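Local coordinates for bartonella effector protein (Bep) substrate of VirB T4SS (Bartonella clarridgeiae, PDB 4XI8) that is a translocated Bartonella effector whose Fic domain, the part in this chain, is predicted to transfer AMP from ATP to threonine or tyrosine hydroxyls of proteins, at residues Ala45-Leu49 with Tyr65-Leu70; Leu54-Phe58 with Gln158-Ala162; Trp77-Cys82 with Arg142-Val146; Val134-Asn139 with Gln152-Phe156. All coordinates share one frame; numbering follows the deposited sequence.

Contact 1 (Ala45-Leu49 with Tyr65-Leu70); sequences AMLNL and YLHQRL
L49 enters a hole on helix 60-71 bounded by Y65, L66, R69 and L70, a knobs-into-holes fit that illustrates how a helix-rich Fic domain joins two successive helices. The short segments run at 130° to each other, tending to antiparallel, with their axes 9.7 Å apart.

The two methyls of L49 divide the work. CD1 enters between two leucines, with L49 CD1 4.0 Å from both L66 CD2 and L70 CD2. CD2 turns to the other side of the hole, where L49 CD2 lies 3.7 Å from R69 CG, against the aliphatic part of the arginine, and also approaches the Y65 ring. The L49 and L70 side chains meet at about a right angle. One turn earlier on the same helix, A45 points its CB at the partner, with A45 CB 3.7 Å from L70 CD2. M46 CG is at the same distance from L70 CD2, reached because CG stands beside the backbone N (chi1 -68°) before the chain runs on extended.

R69 is bent at chi2 and chi3, and its tip leads away from helix 32-51, toward Y65 on its own helix, where NH2 makes a weak bond to Y65 OH; the firmer partner of that hydroxyl is E52. M46 also packs on Y150 of helix 148-162 and on F218 of the second subunit. L70 CD2 thus serves as the shared methyl, touching A45 CB, M46 CG and L49 CD1.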
loop_
_atom_site.group_PDB
_atom_site.type_symbol
_atom_site.label_atom_id
_atom_site.label_comp_id
_atom_site.label_asym_id
_atom_site.label_seq_id
_atom_site.Cartn_x
_atom_site.Cartn_y
_atom_site.Cartn_z
ATOM N N ALA A 45 21.947 -0.599 6.773
ATOM C CA ALA A 45 22.443 -1.879 7.258
ATOM C C ALA A 45 21.923 -3.044 6.423
ATOM O O ALA A 45 22.658 -3.990 6.140
ATOM C CB ALA A 45 22.065 -2.067 8.716
ATOM N N MET A 46 20.654 -2.971 6.029
ATOM C CA MET A 46 20.048 -4.013 5.206
ATOM C C MET A 46 20.696 -4.078 3.828
ATOM O O MET A 46 20.856 -5.158 3.258
ATOM C CB MET A 46 18.541 -3.785 5.064
ATOM C CG MET A 46 17.757 -3.977 6.350
ATOM S SD MET A 46 15.984 -3.762 6.110
ATOM C CE MET A 46 15.377 -4.071 7.766
ATOM N N LEU A 47 21.061 -2.915 3.298
ATOM C CA LEU A 47 21.717 -2.836 1.999
ATOM C C LEU A 47 23.090 -3.496 2.037
ATOM O O LEU A 47 23.470 -4.216 1.114
ATOM C CB LEU A 47 21.847 -1.379 1.552
ATOM C CG LEU A 47 22.472 -1.161 0.172
ATOM C CD1 LEU A 47 21.640 -1.839 -0.902
ATOM C CD2 LEU A 47 22.632 0.322 -0.122
ATOM N N ASN A 48 23.828 -3.246 3.114
ATOM C CA ASN A 48 25.159 -3.813 3.285
ATOM C C ASN A 48 25.121 -5.319 3.530
ATOM O O ASN A 48 26.042 -6.041 3.149
ATOM C CB ASN A 48 25.885 -3.115 4.435
ATOM C CG ASN A 48 26.139 -1.645 4.157
ATOM O OD1 ASN A 48 26.148 -1.213 3.005
ATOM N ND2 ASN A 48 26.343 -0.869 5.215
ATOM N N LEU A 49 24.049 -5.785 4.164
ATOM C CA LEU A 49 23.878 -7.206 4.448
ATOM C C LEU A 49 23.704 -8.030 3.176
ATOM O O LEU A 49 24.103 -9.192 3.122
ATOM C CB LEU A 49 22.680 -7.425 5.374
ATOM C CG LEU A 49 22.929 -7.221 6.869
ATOM C CD1 LEU A 49 21.657 -7.463 7.664
ATOM C CD2 LEU A 49 24.046 -8.131 7.351
ATOM N N TYR A 65 24.269 -11.844 14.848
ATOM C CA TYR A 65 25.072 -11.091 13.892
ATOM C C TYR A 65 24.193 -10.164 13.061
ATOM O O TYR A 65 24.562 -9.019 12.793
ATOM C CB TYR A 65 25.852 -12.038 12.977
ATOM C CG TYR A 65 26.533 -11.344 11.820
ATOM C CD1 TYR A 65 27.729 -10.664 12.001
ATOM C CD2 TYR A 65 25.979 -11.369 10.546
ATOM C CE1 TYR A 65 28.355 -10.028 10.946
ATOM C CE2 TYR A 65 26.595 -10.734 9.486
ATOM C CZ TYR A 65 27.783 -10.066 9.691
ATOM O OH TYR A 65 28.403 -9.433 8.638
ATOM N N LEU A 66 23.033 -10.668 12.651
ATOM C CA LEU A 66 22.075 -9.867 11.901
ATOM C C LEU A 66 21.574 -8.709 12.754
ATOM O O LEU A 66 21.484 -7.573 12.287
ATOM C CB LEU A 66 20.899 -10.726 11.432
ATOM C CG LEU A 66 21.213 -11.818 10.411
ATOM C CD1 LEU A 66 19.962 -12.616 10.085
ATOM C CD2 LEU A 66 21.813 -11.215 9.151
ATOM N N HIS A 67 21.255 -9.006 14.009
ATOM C CA HIS A 67 20.774 -7.993 14.939
ATOM C C HIS A 67 21.858 -6.965 15.230
ATOM O O HIS A 67 21.567 -5.789 15.452
ATOM C CB HIS A 67 20.298 -8.643 16.240
ATOM C CG HIS A 67 19.494 -7.729 17.111
ATOM N ND1 HIS A 67 20.019 -7.107 18.223
ATOM C CD2 HIS A 67 18.202 -7.333 17.034
ATOM C CE1 HIS A 67 19.085 -6.369 18.794
ATOM N NE2 HIS A 67 17.973 -6.487 18.092
ATOM N N GLN A 68 23.110 -7.413 15.227
ATOM C CA GLN A 68 24.236 -6.516 15.452
ATOM C C GLN A 68 24.398 -5.541 14.296
ATOM O O GLN A 68 24.442 -4.332 14.499
ATOM C CB GLN A 68 25.532 -7.303 15.636
ATOM C CG GLN A 68 26.747 -6.418 15.860
ATOM C CD GLN A 68 28.050 -7.130 15.557
ATOM O OE1 GLN A 68 28.224 -8.301 15.890
ATOM N NE2 GLN A 68 28.971 -6.423 14.913
ATOM N N ARG A 69 24.471 -6.080 13.083
ATOM C CA ARG A 69 24.701 -5.274 11.890
ATOM C C ARG A 69 23.597 -4.238 11.682
ATOM O O ARG A 69 23.843 -3.154 11.154
ATOM C CB ARG A 69 24.821 -6.176 10.659
ATOM C CG ARG A 69 25.536 -5.528 9.485
ATOM C CD ARG A 69 26.946 -5.100 9.866
ATOM N NE ARG A 69 27.823 -6.242 10.113
ATOM C CZ ARG A 69 29.110 -6.137 10.430
ATOM N NH1 ARG A 69 29.672 -4.941 10.540
ATOM N NH2 ARG A 69 29.838 -7.226 10.637
ATOM N N LEU A 70 22.385 -4.575 12.110
ATOM C CA LEU A 70 21.235 -3.696 11.923
ATOM C C LEU A 70 21.208 -2.539 12.920
ATOM O O LEU A 70 20.809 -1.428 12.572
ATOM C CB LEU A 70 19.931 -4.492 12.027
ATOM C CG LEU A 70 19.573 -5.413 10.857
ATOM C CD1 LEU A 70 18.222 -6.066 11.088
ATOM C CD2 LEU A 70 19.581 -4.649 9.543
#

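Contact 2 (Leu54-Phe58 with Gln158-Ala162); sequences LPEKF and QIAEA
F58 lays its ring against segment 158-162 of helix 148-162 from a loop between two helices, and following it outward gives a compact example of how a loop is seated on a helix. CG stands beside the backbone N (chi1 -68°), which sends the ring toward the helix. F58 CB begins the contact 4.0 Å from I159 CG1. The same methylene then covers the ring in a CH-pi contact: I159 CG1 sits 3.7 Å from the F58 ring centroid, 21° off the normal, closest to the CD1 side. P55 CG lies over the opposite face, so proline and isoleucine sandwich the phenyl group. Further out, CE1 meets Q158 CB while F58 CE2 is 4.0 Å from A162 CB. At the tip, F58 CZ comes 3.5 Å from Q158 O, an obliquely placed backbone carbonyl that also accepts the helical bond from A162 N.

L54 closes the other flank of the loop. L54 CD2 rests 3.8 Å from Q158 CG, lying obliquely across the CB and CG of the glutamine, and L54 CD1 lies 4.1 Å from A162 CB. The F58 and Q158 side chains cross at about a right angle, with ring and amide planes 63° apart.

The amide oxygen of Q158, still beside the loop, is hydrogen-bonded to Y62 OH of helix 60-71, while I159 also packs on F119. No hydrogen bond links loop and helix, which implies that their association depends on carbon surfaces, L54 and F58 together against Q158, I159 and A162, with the Q158 amide oxygen bonded to Y62.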
loop_
_atom_site.group_PDB
_atom_site.type_symbol
_atom_site.label_atom_id
_atom_site.label_comp_id
_atom_site.label_asym_id
_atom_site.label_seq_id
_atom_site.Cartn_x
_atom_site.Cartn_y
_atom_site.Cartn_z
ATOM N N LEU A 54 25.847 -15.351 1.454
ATOM C CA LEU A 54 25.147 -16.131 2.468
ATOM C C LEU A 54 26.125 -16.997 3.253
ATOM O O LEU A 54 27.116 -17.476 2.699
ATOM C CB LEU A 54 24.071 -17.008 1.820
ATOM C CG LEU A 54 22.953 -16.290 1.061
ATOM C CD1 LEU A 54 21.937 -17.293 0.537
ATOM C CD2 LEU A 54 22.279 -15.255 1.948
ATOM N N PRO A 55 25.852 -17.201 4.549
ATOM C CA PRO A 55 26.732 -18.020 5.388
ATOM C C PRO A 55 26.607 -19.507 5.080
ATOM O O PRO A 55 25.633 -19.930 4.458
ATOM C CB PRO A 55 26.241 -17.715 6.804
ATOM C CG PRO A 55 24.802 -17.395 6.625
ATOM C CD PRO A 55 24.709 -16.667 5.311
ATOM N N GLU A 56 27.591 -20.287 5.516
ATOM C CA GLU A 56 27.582 -21.725 5.287
ATOM C C GLU A 56 26.668 -22.424 6.286
ATOM O O GLU A 56 26.078 -23.461 5.984
ATOM C CB GLU A 56 29.000 -22.293 5.379
ATOM N N LYS A 57 26.554 -21.848 7.479
ATOM C CA LYS A 57 25.714 -22.421 8.523
ATOM C C LYS A 57 24.838 -21.361 9.182
ATOM O O LYS A 57 25.305 -20.273 9.519
ATOM C CB LYS A 57 26.576 -23.114 9.580
ATOM N N PHE A 58 23.561 -21.689 9.358
ATOM C CA PHE A 58 22.623 -20.796 10.027
ATOM C C PHE A 58 22.394 -21.228 11.471
ATOM O O PHE A 58 21.862 -22.307 11.728
ATOM C CB PHE A 58 21.292 -20.750 9.275
ATOM C CG PHE A 58 21.379 -20.089 7.930
ATOM C CD1 PHE A 58 21.201 -18.719 7.805
ATOM C CD2 PHE A 58 21.634 -20.833 6.791
ATOM C CE1 PHE A 58 21.278 -18.107 6.568
ATOM C CE2 PHE A 58 21.713 -20.226 5.551
ATOM C CZ PHE A 58 21.535 -18.862 5.440
ATOM N N GLN A 158 17.065 -15.536 4.119
ATOM C CA GLN A 158 18.364 -16.049 3.698
ATOM C C GLN A 158 18.424 -17.569 3.805
ATOM O O GLN A 158 19.060 -18.230 2.982
ATOM C CB GLN A 158 19.485 -15.419 4.526
ATOM C CG GLN A 158 19.639 -13.919 4.322
ATOM C CD GLN A 158 20.840 -13.354 5.053
ATOM O OE1 GLN A 158 21.424 -14.012 5.913
ATOM N NE2 GLN A 158 21.218 -12.129 4.711
ATOM N N ILE A 159 17.767 -18.119 4.824
ATOM C CA ILE A 159 17.674 -19.567 4.982
ATOM C C ILE A 159 16.955 -20.196 3.795
ATOM O O ILE A 159 17.401 -21.204 3.245
ATOM C CB ILE A 159 16.940 -19.953 6.283
ATOM C CG1 ILE A 159 17.825 -19.671 7.498
ATOM C CG2 ILE A 159 16.551 -21.424 6.271
ATOM C CD1 ILE A 159 17.217 -20.121 8.807
ATOM N N ALA A 160 15.847 -19.579 3.396
ATOM C CA ALA A 160 15.052 -20.073 2.279
ATOM C C ALA A 160 15.830 -20.029 0.969
ATOM O O ALA A 160 15.879 -21.016 0.237
ATOM C CB ALA A 160 13.767 -19.273 2.154
ATOM N N GLU A 161 16.437 -18.880 0.685
ATOM C CA GLU A 161 17.194 -18.685 -0.548
ATOM C C GLU A 161 18.313 -19.712 -0.699
ATOM O O GLU A 161 18.630 -20.140 -1.808
ATOM C CB GLU A 161 17.772 -17.269 -0.598
ATOM C CG GLU A 161 18.293 -16.864 -1.967
ATOM C CD GLU A 161 18.973 -15.511 -1.956
ATOM O OE1 GLU A 161 18.930 -14.832 -0.909
ATOM O OE2 GLU A 161 19.551 -15.127 -2.994
ATOM N N ALA A 162 18.904 -20.105 0.423
ATOM C CA ALA A 162 19.951 -21.117 0.422
ATOM C C ALA A 162 19.357 -22.514 0.269
ATOM O O ALA A 162 20.055 -23.460 -0.099
ATOM C CB ALA A 162 20.777 -21.027 1.696
#

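Contact 3 (Trp77-Cys82 with Arg142-Val146); sequences WAGCTC and RPFMV
The loop of the Fic motif, which connects helices 124-140 and 148-162, begins with R142-P143-F144, matching the HPF opening of the family signature except for arginine in first place; V146 stands where the motif usually has an acidic residue, and N148 follows, so the motif appears to be a degenerate one. Across from it runs the loop 77-82, which turns at W77-C80 in a type I beta turn. One backbone bond joins the two: C82 N donates to P143 O at 2.7 Å, nearly straight at 168°.

Side chains pack around this bond. F144 begins by pointing away from the partner, but its ring swings back: its edge meets C80 O in plane, with F144 CD1 3.4 Å from that oxygen. T81 CG2 lies 3.8 Å from F144 CE1 and 4.0 Å from P143 CB. At the far end W77 offers the edge of its indole, with W77 CH2 3.5 Å from V146 CB in the ring plane; CG sits between the backbone N and the carbonyl carbon (chi1 43°), and the ring thereby reaches the Fic loop. C82 CB approaches M145 CB.

H67 of helix 60-71 is stacked on F144, and T81 OG1 is turned to D83. P143 O takes the C82 N-H and V146 O probably bonds H67 NE2; the chemistry thus implies that carbonyls of the motif loop are tied to neighbouring elements, while apolar and aromatic side chains pack around them.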
loop_
_atom_site.group_PDB
_atom_site.type_symbol
_atom_site.label_atom_id
_atom_site.label_comp_id
_atom_site.label_asym_id
_atom_site.label_seq_id
_atom_site.Cartn_x
_atom_site.Cartn_y
_atom_site.Cartn_z
ATOM N N TRP A 77 23.642 -2.283 22.823
ATOM C CA TRP A 77 23.374 -3.707 23.010
ATOM C C TRP A 77 23.019 -4.400 21.698
ATOM O O TRP A 77 22.128 -5.248 21.658
ATOM C CB TRP A 77 22.247 -3.893 24.031
ATOM C CG TRP A 77 21.097 -2.945 23.836
ATOM C CD1 TRP A 77 21.000 -1.669 24.310
ATOM C CD2 TRP A 77 19.882 -3.199 23.120
ATOM N NE1 TRP A 77 19.805 -1.111 23.930
ATOM C CE2 TRP A 77 19.097 -2.031 23.198
ATOM C CE3 TRP A 77 19.379 -4.300 22.418
ATOM C CZ2 TRP A 77 17.843 -1.931 22.605
ATOM C CZ3 TRP A 77 18.134 -4.198 21.829
ATOM C CH2 TRP A 77 17.380 -3.023 21.926
ATOM N N ALA A 78 23.736 -4.042 20.636
ATOM C CA ALA A 78 23.431 -4.487 19.275
ATOM C C ALA A 78 23.239 -5.998 19.133
ATOM O O ALA A 78 22.127 -6.467 18.903
ATOM C CB ALA A 78 24.523 -4.022 18.330
ATOM N N GLY A 79 24.324 -6.753 19.267
ATOM C CA GLY A 79 24.275 -8.191 19.073
ATOM C C GLY A 79 24.011 -8.964 20.350
ATOM O O GLY A 79 24.412 -10.121 20.479
ATOM N N CYS A 80 23.336 -8.323 21.298
ATOM C CA CYS A 80 23.101 -8.921 22.605
ATOM C C CYS A 80 21.648 -9.343 22.806
ATOM O O CYS A 80 20.724 -8.607 22.460
ATOM C CB CYS A 80 23.510 -7.942 23.707
ATOM S SG CYS A 80 25.229 -7.394 23.619
ATOM N N THR A 81 21.455 -10.535 23.361
ATOM C CA THR A 81 20.123 -11.006 23.728
ATOM C C THR A 81 19.786 -10.554 25.147
ATOM O O THR A 81 20.683 -10.274 25.943
ATOM C CB THR A 81 20.009 -12.541 23.627
ATOM O OG1 THR A 81 21.084 -13.151 24.352
ATOM C CG2 THR A 81 20.075 -12.984 22.175
ATOM N N CYS A 82 18.496 -10.480 25.463
ATOM C CA CYS A 82 18.060 -9.945 26.751
ATOM C C CYS A 82 18.000 -11.006 27.849
ATOM O O CYS A 82 17.434 -10.768 28.917
ATOM C CB CYS A 82 16.693 -9.269 26.612
ATOM S SG CYS A 82 15.332 -10.386 26.210
ATOM N N ARG A 142 11.410 -14.222 23.058
ATOM C CA ARG A 142 11.878 -12.999 22.420
ATOM C C ARG A 142 13.327 -12.757 22.824
ATOM O O ARG A 142 13.592 -12.165 23.871
ATOM C CB ARG A 142 10.997 -11.801 22.789
ATOM C CG ARG A 142 9.731 -11.702 21.947
ATOM C CD ARG A 142 8.831 -10.544 22.362
ATOM N NE ARG A 142 9.435 -9.243 22.084
ATOM C CZ ARG A 142 10.033 -8.474 22.987
ATOM N NH1 ARG A 142 10.121 -8.869 24.248
ATOM N NH2 ARG A 142 10.546 -7.305 22.627
ATOM N N PRO A 143 14.270 -13.225 21.990
ATOM C CA PRO A 143 15.704 -13.151 22.289
ATOM C C PRO A 143 16.173 -11.717 22.491
ATOM O O PRO A 143 16.892 -11.436 23.449
ATOM C CB PRO A 143 16.360 -13.779 21.052
ATOM C CG PRO A 143 15.337 -13.671 19.974
ATOM C CD PRO A 143 14.014 -13.799 20.659
ATOM N N PHE A 144 15.764 -10.823 21.599
ATOM C CA PHE A 144 16.162 -9.426 21.690
ATOM C C PHE A 144 15.041 -8.590 22.292
ATOM O O PHE A 144 13.861 -8.896 22.116
ATOM C CB PHE A 144 16.546 -8.886 20.312
ATOM C CG PHE A 144 17.482 -9.780 19.553
ATOM C CD1 PHE A 144 18.832 -9.809 19.859
ATOM C CD2 PHE A 144 17.011 -10.592 18.534
ATOM C CE1 PHE A 144 19.696 -10.633 19.161
ATOM C CE2 PHE A 144 17.871 -11.418 17.834
ATOM C CZ PHE A 144 19.216 -11.438 18.149
ATOM N N MET A 145 15.415 -7.538 23.009
ATOM C CA MET A 145 14.436 -6.655 23.629
ATOM C C MET A 145 13.696 -5.857 22.561
ATOM O O MET A 145 12.482 -5.670 22.638
ATOM C CB MET A 145 15.116 -5.714 24.627
ATOM C CG MET A 145 14.166 -4.928 25.523
ATOM S SD MET A 145 13.569 -5.853 26.955
ATOM C CE MET A 145 12.106 -6.639 26.290
ATOM N N VAL A 146 14.443 -5.383 21.566
ATOM C CA VAL A 146 13.878 -4.618 20.460
ATOM C C VAL A 146 14.464 -5.071 19.121
ATOM O O VAL A 146 15.673 -5.272 19.004
ATOM C CB VAL A 146 14.130 -3.099 20.626
ATOM C CG1 VAL A 146 13.515 -2.322 19.473
ATOM C CG2 VAL A 146 13.585 -2.597 21.957
#

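Contact 4 (Val134-Asn139 with Gln152-Phe156); sequences VFILLN and QRIFF
F135 directs the edge of its ring at the face of F156, an offset edge-to-face pair whose centroids lie 5.4 Å apart and whose planes stand at 68°. It is part of the packing between the two helices that flank the Fic motif loop, whose short segments run nearly antiparallel at 155°. The closest atoms of the pair are F135 CD1 and F156 CE2, 3.5 Å apart. F156 reaches across to the partner backbone, its CZ lying close to the N and CA of F135, while V134 CG1 approaches the F156 edge at 3.9 Å from CZ. L138, running past F156 in the opposite direction, brings L138 CD2 to 3.9 Å from F156 CE2.

Q152 extends straight beyond CG and places its amide among the last residues of helix 124-140. Its NE2 lies 2.9 Å from L138 O and its OE1 3.3 Å from N139 ND2, with the two amide planes turned 75° apart. N139 is held from its own helix: ND2 donates to F135 O at 2.7 Å, almost straight, from above the carbonyl plane. The same nitrogen lies over one face of the F135 ring, toward its rim, so this bond also sets where the asparagine amide stands beside the aromatic pair.

Around this centre the bundle closes from several directions. V134 and L138 pack on I109 of helix 102-115, L138 also meets L63 of helix 60-71, F135 touches M177 of helix 174-183, and F135 and F203 of helix 197-206 meet edge-to-face.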
loop_
_atom_site.group_PDB
_atom_site.type_symbol
_atom_site.label_atom_id
_atom_site.label_comp_id
_atom_site.label_asym_id
_atom_site.label_seq_id
_atom_site.Cartn_x
_atom_site.Cartn_y
_atom_site.Cartn_z
ATOM N N VAL A 134 10.209 -23.482 13.661
ATOM C CA VAL A 134 11.302 -22.671 14.183
ATOM C C VAL A 134 10.882 -21.209 14.317
ATOM O O VAL A 134 11.276 -20.527 15.264
ATOM C CB VAL A 134 12.550 -22.773 13.283
ATOM C CG1 VAL A 134 13.701 -21.973 13.869
ATOM C CG2 VAL A 134 12.952 -24.228 13.105
ATOM N N PHE A 135 10.075 -20.736 13.372
ATOM C CA PHE A 135 9.597 -19.357 13.395
ATOM C C PHE A 135 8.722 -19.107 14.621
ATOM O O PHE A 135 8.858 -18.085 15.295
ATOM C CB PHE A 135 8.822 -19.035 12.116
ATOM C CG PHE A 135 8.452 -17.585 11.981
ATOM C CD1 PHE A 135 9.384 -16.658 11.542
ATOM C CD2 PHE A 135 7.175 -17.149 12.287
ATOM C CE1 PHE A 135 9.050 -15.324 11.415
ATOM C CE2 PHE A 135 6.835 -15.815 12.163
ATOM C CZ PHE A 135 7.773 -14.902 11.725
ATOM N N ILE A 136 7.827 -20.049 14.906
ATOM C CA ILE A 136 6.947 -19.948 16.064
ATOM C C ILE A 136 7.754 -19.998 17.356
ATOM O O ILE A 136 7.511 -19.221 18.282
ATOM C CB ILE A 136 5.894 -21.076 16.070
ATOM C CG1 ILE A 136 4.936 -20.915 14.889
ATOM C CG2 ILE A 136 5.107 -21.071 17.370
ATOM C CD1 ILE A 136 3.987 -22.078 14.711
ATOM N N LEU A 137 8.722 -20.908 17.409
ATOM C CA LEU A 137 9.586 -21.038 18.578
ATOM C C LEU A 137 10.409 -19.773 18.789
ATOM O O LEU A 137 10.630 -19.346 19.921
ATOM C CB LEU A 137 10.512 -22.247 18.435
ATOM C CG LEU A 137 11.463 -22.489 19.610
ATOM C CD1 LEU A 137 10.685 -22.663 20.907
ATOM C CD2 LEU A 137 12.351 -23.695 19.346
ATOM N N LEU A 138 10.853 -19.173 17.690
ATOM C CA LEU A 138 11.650 -17.954 17.750
ATOM C C LEU A 138 10.769 -16.753 18.096
ATOM O O LEU A 138 11.266 -15.678 18.426
ATOM C CB LEU A 138 12.382 -17.730 16.424
ATOM C CG LEU A 138 13.490 -16.676 16.391
ATOM C CD1 LEU A 138 14.531 -16.964 17.461
ATOM C CD2 LEU A 138 14.134 -16.625 15.016
ATOM N N ASN A 139 9.456 -16.945 18.011
ATOM C CA ASN A 139 8.502 -15.909 18.392
ATOM C C ASN A 139 7.990 -16.112 19.815
ATOM O O ASN A 139 7.656 -15.149 20.506
ATOM C CB ASN A 139 7.328 -15.873 17.415
ATOM C CG ASN A 139 7.582 -14.964 16.230
ATOM O OD1 ASN A 139 7.317 -13.764 16.287
ATOM N ND2 ASN A 139 8.099 -15.532 15.147
ATOM N N GLN A 152 14.345 -11.524 12.236
ATOM C CA GLN A 152 13.757 -12.827 11.943
ATOM C C GLN A 152 13.386 -12.938 10.470
ATOM O O GLN A 152 13.521 -14.002 9.866
ATOM C CB GLN A 152 12.522 -13.075 12.811
ATOM C CG GLN A 152 12.822 -13.288 14.283
ATOM C CD GLN A 152 11.563 -13.422 15.115
ATOM O OE1 GLN A 152 10.450 -13.317 14.600
ATOM N NE2 GLN A 152 11.734 -13.655 16.411
ATOM N N ARG A 153 12.919 -11.834 9.898
ATOM C CA ARG A 153 12.535 -11.809 8.493
ATOM C C ARG A 153 13.744 -12.050 7.599
ATOM O O ARG A 153 13.712 -12.909 6.721
ATOM C CB ARG A 153 11.864 -10.480 8.140
ATOM C CG ARG A 153 11.516 -10.339 6.667
ATOM C CD ARG A 153 10.668 -9.105 6.406
ATOM N NE ARG A 153 10.488 -8.868 4.976
ATOM C CZ ARG A 153 9.693 -7.933 4.466
ATOM N NH1 ARG A 153 8.990 -7.145 5.268
ATOM N NH2 ARG A 153 9.596 -7.790 3.151
ATOM N N ILE A 154 14.811 -11.292 7.832
ATOM C CA ILE A 154 16.046 -11.453 7.073
ATOM C C ILE A 154 16.635 -12.846 7.283
ATOM O O ILE A 154 17.164 -13.454 6.353
ATOM C CB ILE A 154 17.092 -10.387 7.470
ATOM C CG1 ILE A 154 16.536 -8.981 7.234
ATOM C CG2 ILE A 154 18.390 -10.586 6.698
ATOM C CD1 ILE A 154 17.518 -7.874 7.557
ATOM N N PHE A 155 16.522 -13.346 8.511
ATOM C CA PHE A 155 17.053 -14.658 8.876
ATOM C C PHE A 155 16.452 -15.773 8.026
ATOM O O PHE A 155 17.179 -16.563 7.424
ATOM C CB PHE A 155 16.799 -14.933 10.361
ATOM C CG PHE A 155 17.536 -16.128 10.897
ATOM C CD1 PHE A 155 18.914 -16.103 11.036
ATOM C CD2 PHE A 155 16.849 -17.264 11.292
ATOM C CE1 PHE A 155 19.594 -17.196 11.538
ATOM C CE2 PHE A 155 17.524 -18.360 11.798
ATOM C CZ PHE A 155 18.898 -18.326 11.920
ATOM N N PHE A 156 15.126 -15.826 7.967
ATOM C CA PHE A 156 14.441 -16.892 7.242
ATOM C C PHE A 156 14.432 -16.649 5.734
ATOM O O PHE A 156 14.286 -17.589 4.953
ATOM C CB PHE A 156 13.013 -17.057 7.761
ATOM C CG PHE A 156 12.935 -17.721 9.107
ATOM C CD1 PHE A 156 13.025 -19.099 9.219
ATOM C CD2 PHE A 156 12.778 -16.969 10.259
ATOM C CE1 PHE A 156 12.957 -19.714 10.455
ATOM C CE2 PHE A 156 12.711 -17.578 11.497
ATOM C CZ PHE A 156 12.800 -18.953 11.596
#

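Contact 4 lies nearest the centre of the chain and, like contacts 1 and 3, is largely buried; contact 2 is only partly so. Contacts 2 and 4 draw on consecutive turns of helix 148-162, whose I154 also touches M46, L49 and L70 of contact 1. Contacts 1 and 3 meet through H67, which belongs to the helix of one and probably bonds the loop of the other. The chemistry follows position: methyl groups between helices in contact 1, a ring held by aliphatic groups in contact 2, a backbone hydrogen bond between irregular loops in contact 3, and an aromatic pair beside the amides of Q152 and N139 in contact 4.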